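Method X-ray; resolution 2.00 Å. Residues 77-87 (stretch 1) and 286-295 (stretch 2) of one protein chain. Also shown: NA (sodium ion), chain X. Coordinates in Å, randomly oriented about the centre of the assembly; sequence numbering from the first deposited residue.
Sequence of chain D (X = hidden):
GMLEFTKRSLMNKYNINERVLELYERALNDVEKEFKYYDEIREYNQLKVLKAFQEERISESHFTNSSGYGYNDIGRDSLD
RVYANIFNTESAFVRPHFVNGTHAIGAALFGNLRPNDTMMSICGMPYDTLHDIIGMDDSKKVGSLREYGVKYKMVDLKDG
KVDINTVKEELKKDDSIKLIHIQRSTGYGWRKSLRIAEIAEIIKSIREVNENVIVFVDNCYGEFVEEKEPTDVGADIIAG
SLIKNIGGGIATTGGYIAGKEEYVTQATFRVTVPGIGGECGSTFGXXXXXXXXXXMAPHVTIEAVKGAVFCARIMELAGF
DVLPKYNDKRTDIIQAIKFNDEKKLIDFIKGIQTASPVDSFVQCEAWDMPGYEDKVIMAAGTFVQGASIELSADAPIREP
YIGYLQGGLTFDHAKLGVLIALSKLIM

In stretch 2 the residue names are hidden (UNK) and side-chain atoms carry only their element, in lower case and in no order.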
ATOM      1  N   ASP D  77      -4.957  -3.901 -17.460  1.00 30.16           N
ATOM      2  CA  ASP D  77      -5.456  -4.120 -18.818  1.00 30.40           C
ATOM      3  C   ASP D  77      -6.680  -5.010 -18.845  1.00 28.48           C
ATOM      4  O   ASP D  77      -7.573  -4.810 -19.648  1.00 29.62           O
ATOM      5  CB  ASP D  77      -4.341  -4.671 -19.709  1.00 32.28           C
ATOM      6  CG  ASP D  77      -3.212  -3.653 -19.898  1.00 38.25           C
ATOM      7  OD1 ASP D  77      -3.432  -2.416 -19.712  1.00 36.96           O
ATOM      8  OD2 ASP D  77      -2.112  -4.106 -20.185  1.00 39.84           O
ATOM      9  N   SER D  78      -6.750  -5.974 -17.952  1.00 29.16           N
ATOM     10  CA  SER D  78      -7.924  -6.823 -17.895  1.00 29.28           C
ATOM     11  C   SER D  78      -9.107  -6.111 -17.255  1.00 30.82           C
ATOM     12  O   SER D  78     -10.288  -6.418 -17.583  1.00 32.40           O
ATOM     13  CB  SER D  78      -7.605  -8.102 -17.113  1.00 29.33           C
ATOM     14  OG  SER D  78      -6.754  -8.984 -17.841  1.00 33.17           O
ATOM     15  N   LEU D  79      -8.845  -5.191 -16.328  1.00 30.53           N
ATOM     16  CA  LEU D  79      -9.988  -4.432 -15.735  1.00 31.24           C
ATOM     17  C   LEU D  79     -10.623  -3.595 -16.822  1.00 31.27           C
ATOM     18  O   LEU D  79     -11.837  -3.516 -16.917  1.00 29.01           O
ATOM     19  CB  LEU D  79      -9.624  -3.587 -14.544  1.00 29.52           C
ATOM     20  CG  LEU D  79     -10.786  -2.887 -13.809  1.00 30.24           C
ATOM     21  CD1 LEU D  79     -11.762  -3.904 -13.259  1.00 30.10           C
ATOM     22  CD2 LEU D  79     -10.210  -2.066 -12.676  1.00 32.17           C
ATOM     23  N   ASP D  80      -9.813  -2.939 -17.633  1.00 32.89           N
ATOM     24  CA  ASP D  80     -10.370  -2.255 -18.810  1.00 29.82           C
ATOM     25  C   ASP D  80     -11.257  -3.174 -19.672  1.00 31.21           C
ATOM     26  O   ASP D  80     -12.310  -2.757 -20.131  1.00 30.88           O
ATOM     27  CB  ASP D  80      -9.262  -1.715 -19.685  1.00 33.89           C
ATOM     28  CG  ASP D  80      -8.466  -0.588 -19.027  1.00 34.38           C
ATOM     29  OD1 ASP D  80      -8.884  -0.091 -17.975  1.00 33.83           O
ATOM     30  OD2 ASP D  80      -7.371  -0.221 -19.564  1.00 29.88           O
ATOM     31  N   ARG D  81     -10.820  -4.421 -19.932  1.00 32.68           N
ATOM     32  CA  ARG D  81     -11.639  -5.333 -20.731  1.00 31.41           C
ATOM     33  C   ARG D  81     -12.936  -5.706 -20.012  1.00 33.31           C
ATOM     34  O   ARG D  81     -14.002  -5.782 -20.629  1.00 29.72           O
ATOM     35  CB  ARG D  81     -10.860  -6.570 -21.108  1.00 32.55           C
ATOM     36  CG  ARG D  81      -9.816  -6.273 -22.166  1.00 37.49           C
ATOM     37  CD  ARG D  81      -9.205  -7.551 -22.745  1.00 42.26           C
ATOM     38  NE  ARG D  81      -8.218  -8.123 -21.835  1.00 48.02           N
ATOM     39  CZ  ARG D  81      -6.941  -7.725 -21.752  1.00 53.30           C
ATOM     40  NH1 ARG D  81      -6.430  -6.804 -22.559  1.00 51.51           N
ATOM     41  NH2 ARG D  81      -6.141  -8.294 -20.877  1.00 47.45           N
ATOM     42  N   VAL D  82     -12.868  -5.875 -18.691  1.00 31.83           N
ATOM     43  CA  VAL D  82     -14.081  -6.210 -17.909  1.00 28.18           C
ATOM     44  C   VAL D  82     -15.116  -5.059 -17.998  1.00 31.26           C
ATOM     45  O   VAL D  82     -16.293  -5.302 -18.269  1.00 28.39           O
ATOM     46  CB  VAL D  82     -13.714  -6.579 -16.438  1.00 31.40           C
ATOM     47  CG1 VAL D  82     -14.962  -6.619 -15.548  1.00 32.60           C
ATOM     48  CG2 VAL D  82     -12.931  -7.964 -16.420  1.00 27.42           C
ATOM     49  N   TYR D  83     -14.671  -3.815 -17.795  1.00 27.38           N
ATOM     50  CA  TYR D  83     -15.553  -2.689 -17.894  1.00 29.11           C
ATOM     51  C   TYR D  83     -16.128  -2.565 -19.320  1.00 27.99           C
ATOM     52  O   TYR D  83     -17.315  -2.286 -19.484  1.00 29.28           O
ATOM     53  CB  TYR D  83     -14.836  -1.398 -17.568  1.00 30.05           C
ATOM     54  CG  TYR D  83     -14.882  -0.894 -16.141  1.00 31.31           C
ATOM     55  CD1 TYR D  83     -14.378  -1.630 -15.093  1.00 29.78           C
ATOM     56  CD2 TYR D  83     -15.335   0.415 -15.864  1.00 30.36           C
ATOM     57  CE1 TYR D  83     -14.347  -1.075 -13.761  1.00 28.56           C
ATOM     58  CE2 TYR D  83     -15.315   0.938 -14.589  1.00 29.40           C
ATOM     59  CZ  TYR D  83     -14.864   0.182 -13.531  1.00 27.67           C
ATOM     60  OH  TYR D  83     -14.852   0.745 -12.247  1.00 34.51           O
ATOM     61  N   ALA D  84     -15.292  -2.700 -20.344  1.00 28.73           N
ATOM     62  CA  ALA D  84     -15.789  -2.621 -21.746  1.00 28.27           C
ATOM     63  C   ALA D  84     -16.918  -3.670 -21.970  1.00 30.94           C
ATOM     64  O   ALA D  84     -17.973  -3.407 -22.598  1.00 30.99           O
ATOM     65  CB  ALA D  84     -14.651  -2.840 -22.725  1.00 26.04           C
ATOM     66  N   ASN D  85     -16.715  -4.850 -21.427  1.00 30.43           N
ATOM     67  CA  ASN D  85     -17.732  -5.904 -21.526  1.00 31.48           C
ATOM     68  C   ASN D  85     -19.032  -5.482 -20.802  1.00 32.20           C
ATOM     69  O   ASN D  85     -20.141  -5.559 -21.364  1.00 31.61           O
ATOM     70  CB  ASN D  85     -17.194  -7.168 -20.896  1.00 33.96           C
ATOM     71  CG  ASN D  85     -17.991  -8.411 -21.280  1.00 39.38           C
ATOM     72  OD1 ASN D  85     -19.062  -8.326 -21.908  1.00 41.26           O
ATOM     73  ND2 ASN D  85     -17.445  -9.582 -20.949  1.00 34.32           N
ATOM     74  N   ILE D  86     -18.907  -4.981 -19.580  1.00 28.47           N
ATOM     75  CA  ILE D  86     -20.078  -4.588 -18.790  1.00 29.31           C
ATOM     76  C   ILE D  86     -20.878  -3.487 -19.494  1.00 29.36           C
ATOM     77  O   ILE D  86     -22.118  -3.531 -19.579  1.00 27.11           O
ATOM     78  CB  ILE D  86     -19.674  -4.121 -17.372  1.00 27.15           C
ATOM     79  CG1 ILE D  86     -19.177  -5.331 -16.580  1.00 30.50           C
ATOM     80  CG2 ILE D  86     -20.854  -3.409 -16.657  1.00 27.25           C
ATOM     81  CD1 ILE D  86     -18.398  -4.973 -15.264  1.00 24.08           C
ATOM     82  N   PHE D  87     -20.159  -2.510 -20.022  1.00 29.21           N
ATOM     83  CA  PHE D  87     -20.795  -1.375 -20.673  1.00 29.35           C
ATOM     84  C   PHE D  87     -21.162  -1.626 -22.141  1.00 29.90           C
ATOM     85  O   PHE D  87     -21.757  -0.781 -22.791  1.00 31.95           O
ATOM     86  CB  PHE D  87     -19.888  -0.139 -20.559  1.00 29.13           C
ATOM     87  CG  PHE D  87     -19.918   0.507 -19.202  1.00 33.56           C
ATOM     88  CD1 PHE D  87     -21.013   1.244 -18.805  1.00 30.91           C
ATOM     89  CD2 PHE D  87     -18.859   0.373 -18.321  1.00 34.99           C
ATOM     90  CE1 PHE D  87     -21.054   1.871 -17.542  1.00 30.51           C
ATOM     91  CE2 PHE D  87     -18.884   0.963 -17.083  1.00 38.57           C
ATOM     92  CZ  PHE D  87     -19.985   1.735 -16.687  1.00 34.38           C
ATOM     93  N   UNK D 286      -3.508  -0.913  -6.250  1.00 37.18           N
ATOM     94  CA  UNK D 286      -4.955  -0.785  -6.057  1.00 36.02           C
ATOM     95  C   UNK D 286      -5.836  -1.815  -6.784  1.00 34.08           C
ATOM     96  O   UNK D 286      -7.054  -1.818  -6.597  1.00 31.64           O
ATOM     97  c   UNK D 286      -5.522   0.940  -7.924  1.00 35.06           C
ATOM     98  c   UNK D 286      -5.464   0.649  -6.380  1.00 37.29           C
ATOM     99  c   UNK D 286      -4.619   1.650  -5.647  1.00 38.75           C
ATOM    100  N   UNK D 287      -5.259  -2.695  -7.593  1.00 33.75           N
ATOM    101  CA  UNK D 287      -6.104  -3.485  -8.499  1.00 33.08           C
ATOM    102  C   UNK D 287      -7.101  -4.389  -7.749  1.00 33.52           C
ATOM    103  O   UNK D 287      -8.284  -4.424  -8.106  1.00 33.64           O
ATOM    104  c   UNK D 287      -6.820  -3.091 -12.010  1.00 27.68           C
ATOM    105  c   UNK D 287      -5.271  -4.278  -9.522  1.00 32.62           C
ATOM    106 se   UNK D 287      -5.403  -1.983 -11.392  0.75 40.13          SE
ATOM    107  c   UNK D 287      -4.419  -3.432 -10.481  1.00 34.29           C
ATOM    108  N   UNK D 288      -6.680  -5.118  -6.709  1.00 33.11           N
ATOM    109  CA  UNK D 288      -7.648  -5.974  -6.006  1.00 33.78           C
ATOM    110  C   UNK D 288      -8.878  -5.142  -5.561  1.00 36.20           C
ATOM    111  O   UNK D 288      -9.998  -5.526  -5.752  1.00 33.83           O
ATOM    112  c   UNK D 288      -4.842  -9.005  -3.145  1.00 41.30           C
ATOM    113  c   UNK D 288      -7.864  -7.605  -4.049  1.00 37.49           C
ATOM    114  n   UNK D 288      -6.158  -9.204  -3.219  1.00 38.42           N
ATOM    115  c   UNK D 288      -6.981  -6.665  -4.813  1.00 34.42           C
ATOM    116  n   UNK D 288      -4.345  -7.892  -2.628  1.00 50.91           N
ATOM    117  n   UNK D 288      -4.007  -9.932  -3.559  1.00 36.11           N
ATOM    118  c   UNK D 288      -7.177  -8.226  -2.811  1.00 36.00           C
ATOM    119  N   UNK D 289      -8.648  -3.960  -5.000  1.00 37.28           N
ATOM    120  CA  UNK D 289      -9.737  -3.164  -4.482  1.00 34.58           C
ATOM    121  C   UNK D 289     -10.658  -2.689  -5.600  1.00 34.87           C
ATOM    122  O   UNK D 289     -11.874  -2.598  -5.386  1.00 31.87           O
ATOM    123  c   UNK D 289      -9.189  -2.009  -3.644  1.00 36.79           C
ATOM    124  o   UNK D 289      -8.659  -0.978  -4.488  1.00 48.22           O
ATOM    125  N   UNK D 290     -10.112  -2.413  -6.787  1.00 31.87           N
ATOM    126  CA  UNK D 290     -10.948  -1.949  -7.905  1.00 32.32           C
ATOM    127  C   UNK D 290     -11.811  -3.084  -8.440  1.00 31.47           C
ATOM    128  O   UNK D 290     -12.981  -2.871  -8.740  1.00 34.56           O
ATOM    129  c   UNK D 290     -10.110  -1.336  -9.049  1.00 31.42           C
ATOM    130  c   UNK D 290     -10.322   0.974  -8.096  1.00 29.26           C
ATOM    131  c   UNK D 290      -9.319  -0.059  -8.723  1.00 34.52           C
ATOM    132  c   UNK D 290      -8.546   0.485  -9.952  1.00 37.07           C
ATOM    133  N   UNK D 291     -11.262  -4.296  -8.507  1.00 29.14           N
ATOM    134  CA  UNK D 291     -12.039  -5.449  -8.937  1.00 30.62           C
ATOM    135  C   UNK D 291     -13.108  -5.798  -7.917  1.00 30.70           C
ATOM    136  O   UNK D 291     -14.253  -6.015  -8.263  1.00 29.87           O
ATOM    137  c   UNK D 291     -10.267  -7.344 -12.785  1.00 35.52           C
ATOM    138  c   UNK D 291     -10.346  -6.790 -10.441  1.00 33.61           C
ATOM    139  c   UNK D 291      -8.928  -7.019 -12.816  1.00 34.44           C
ATOM    140  c   UNK D 291     -10.966  -7.224 -11.615  1.00 34.16           C
ATOM    141  c   UNK D 291      -8.996  -6.492 -10.498  1.00 33.25           C
ATOM    142  c   UNK D 291      -8.294  -6.591 -11.665  1.00 35.14           C
ATOM    143  c   UNK D 291     -11.136  -6.706  -9.119  1.00 31.48           C
ATOM    144  o   UNK D 291      -8.255  -7.109 -14.024  1.00 31.65           O
ATOM    145  N   UNK D 292     -12.713  -5.915  -6.644  1.00 32.89           N
ATOM    146  CA  UNK D 292     -13.690  -6.251  -5.632  1.00 28.71           C
ATOM    147  C   UNK D 292     -14.763  -5.183  -5.561  1.00 29.10           C
ATOM    148  O   UNK D 292     -15.908  -5.481  -5.404  1.00 27.47           O
ATOM    149  c   UNK D 292     -14.097  -6.914  -3.256  1.00 36.44           C
ATOM    150  o   UNK D 292     -14.393  -7.846  -1.087  1.00 41.97           O
ATOM    151  o   UNK D 292     -12.373  -7.111  -1.602  1.00 39.70           O
ATOM    152  c   UNK D 292     -13.575  -7.313  -1.877  1.00 40.47           C
ATOM    153  c   UNK D 292     -13.046  -6.418  -4.252  1.00 31.20           C
ATOM    154  N   UNK D 293     -14.371  -3.909  -5.655  1.00 28.98           N
ATOM    155  CA  UNK D 293     -15.296  -2.837  -5.647  1.00 28.30           C
ATOM    156  C   UNK D 293     -16.297  -2.932  -6.771  1.00 27.32           C
ATOM    157  O   UNK D 293     -17.515  -2.699  -6.564  1.00 29.40           O
ATOM    158  N   UNK D 294     -15.812  -3.235  -7.962  1.00 30.01           N
ATOM    159  CA  UNK D 294     -16.708  -3.497  -9.098  1.00 27.65           C
ATOM    160  C   UNK D 294     -17.722  -4.638  -8.847  1.00 29.20           C
ATOM    161  O   UNK D 294     -18.916  -4.527  -9.155  1.00 30.18           O
ATOM    162  c   UNK D 294     -15.657  -4.470 -12.779  1.00 27.36           C
ATOM    163  c   UNK D 294     -17.452  -2.940 -12.043  1.00 25.83           C
ATOM    164  c   UNK D 294     -16.599  -4.084 -11.658  1.00 32.32           C
ATOM    165  c   UNK D 294     -15.880  -3.752 -10.359  1.00 31.54           C
ATOM    166  N   UNK D 295     -17.249  -5.729  -8.271  1.00 28.87           N
ATOM    167  CA  UNK D 295     -18.106  -6.844  -7.963  1.00 27.78           C
ATOM    168  C   UNK D 295     -19.217  -6.493  -6.991  1.00 29.91           C
ATOM    169  O   UNK D 295     -20.362  -6.943  -7.166  1.00 28.49           O
ATOM    170  c   UNK D 295     -18.490  -9.768  -6.198  1.00 33.27           C
ATOM    171  c   UNK D 295     -17.292  -8.019  -7.460  1.00 29.77           C
ATOM    172  c   UNK D 295     -19.617 -11.547  -7.349  1.00 32.99           C
ATOM    173  c   UNK D 295     -19.237 -10.902  -6.144  1.00 32.49           C
ATOM    174  c   UNK D 295     -19.191 -11.047  -8.546  1.00 32.16           C
ATOM    175  c   UNK D 295     -18.439  -9.902  -8.572  1.00 36.17           C
ATOM    176  c   UNK D 295     -18.073  -9.262  -7.401  1.00 31.08           C
TER
HETATM  177 NA    NA X 427     -20.914  -7.241 -22.781  1.00 37.09          NA
HETATM  178  O   HOH W   1     -14.251  -0.497  -9.907  1.00 27.78           O
HETATM  179  O   HOH W   2     -21.948  -9.203 -23.707  1.00 47.75           O
HETATM  180  O   HOH W   3     -19.276  -6.736 -24.801  1.00 44.30           O

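Position 286 carries three side-chain carbons, one bound to CA and bearing the other two, and all lie out of reach of the first stretch. A fork directly at CB identifies Val-286. Its carbonyl O accepts the backbone N of position 290 at 3.1 Å, in the first turn of the helix that follows.

At position 287 the chain is unbranched, two carbons, a selenium and a terminal carbon, and the terminal carbon lies 3.6 Å from Leu-79 CD2. This is selenomethionine, Met-287. All three of its chi angles are m, and although its CA-to-CB bond points sideways, the chain curls so that CE makes this contact.

Position 288 has three carbons, a nitrogen, and then a carbon bearing two more nitrogens, and makes no contact with stretch 1. Such a guanidinium group can only be Arg-288, and its nitrogens are hydrogen-bonded elsewhere in the structure.

One carbon and one oxygen make up the side chain at 289, which does not touch stretch 1; the pattern is that of Ser-289. With chi1 at p, the hydroxyl folds back on its own helix, and OG donates a hydrogen bond to Val-286 O at 2.8 Å.

Position 290 has four carbons forked at the second, and the first of them, CB, packs 3.7 Å from Leu-79 CD2. The fork defines Leu-290. Its CA-to-CB bond points toward stretch 1. Its carbonyl also takes part in a bridge: water 1 donates to Leu-290 O at 2.9 Å and accepts from Tyr-83 OH at 2.7 Å.

At 291 a single carbon leads to a six-carbon ring bearing one oxygen. Leu-79 CD1 sits over one face of the ring, 4.0 Å from its centroid and 23° off the normal, a CH-pi contact. The ring's oxygen comes close to stretch 1, 3.1 Å from the backbone atom Leu-79 N and 3.3 Å from Ser-78 CB, but the poor angle at the amide rules out a hydrogen bond. The residue is Tyr-291.

Three carbons, the third carrying two oxygens, extended and out of reach of stretch 1, identify position 292 as Glu-292. Position 293 has no side-chain atoms and is Gly-293; an ideal CB here would come within 2.9 Å of Ser-289 O.

Position 294 again shows four carbons forked at the second, and one terminal carbon of the fork lies 3.6 Å from Val-82 CG1, 3.7 Å from Ile-86 CD1 and 3.8 Å from Tyr-83 CE1. This is Leu-294, and that carbon is CD2. Its CA-to-CB bond points toward stretch 1. One carbon followed by a plain six-carbon ring, not touching stretch 1, makes position 295 Phe-295.

The two helices run nearly parallel, at 15°, with axes 11.1 Å apart at closest approach, and two leucines span the gap in reciprocal fashion. Leu-79 fits among Met-287, Leu-290, Tyr-291 and Leu-294, while Leu-294 fits among Leu-79, Val-82, Tyr-83 and Ile-86. No direct hydrogen bond crosses between the stretches; apolar packing dominates the 375 Å² of buried surface, supplemented by the water bridge.

Stretch 2 (286-295) VMRSLYEGLF
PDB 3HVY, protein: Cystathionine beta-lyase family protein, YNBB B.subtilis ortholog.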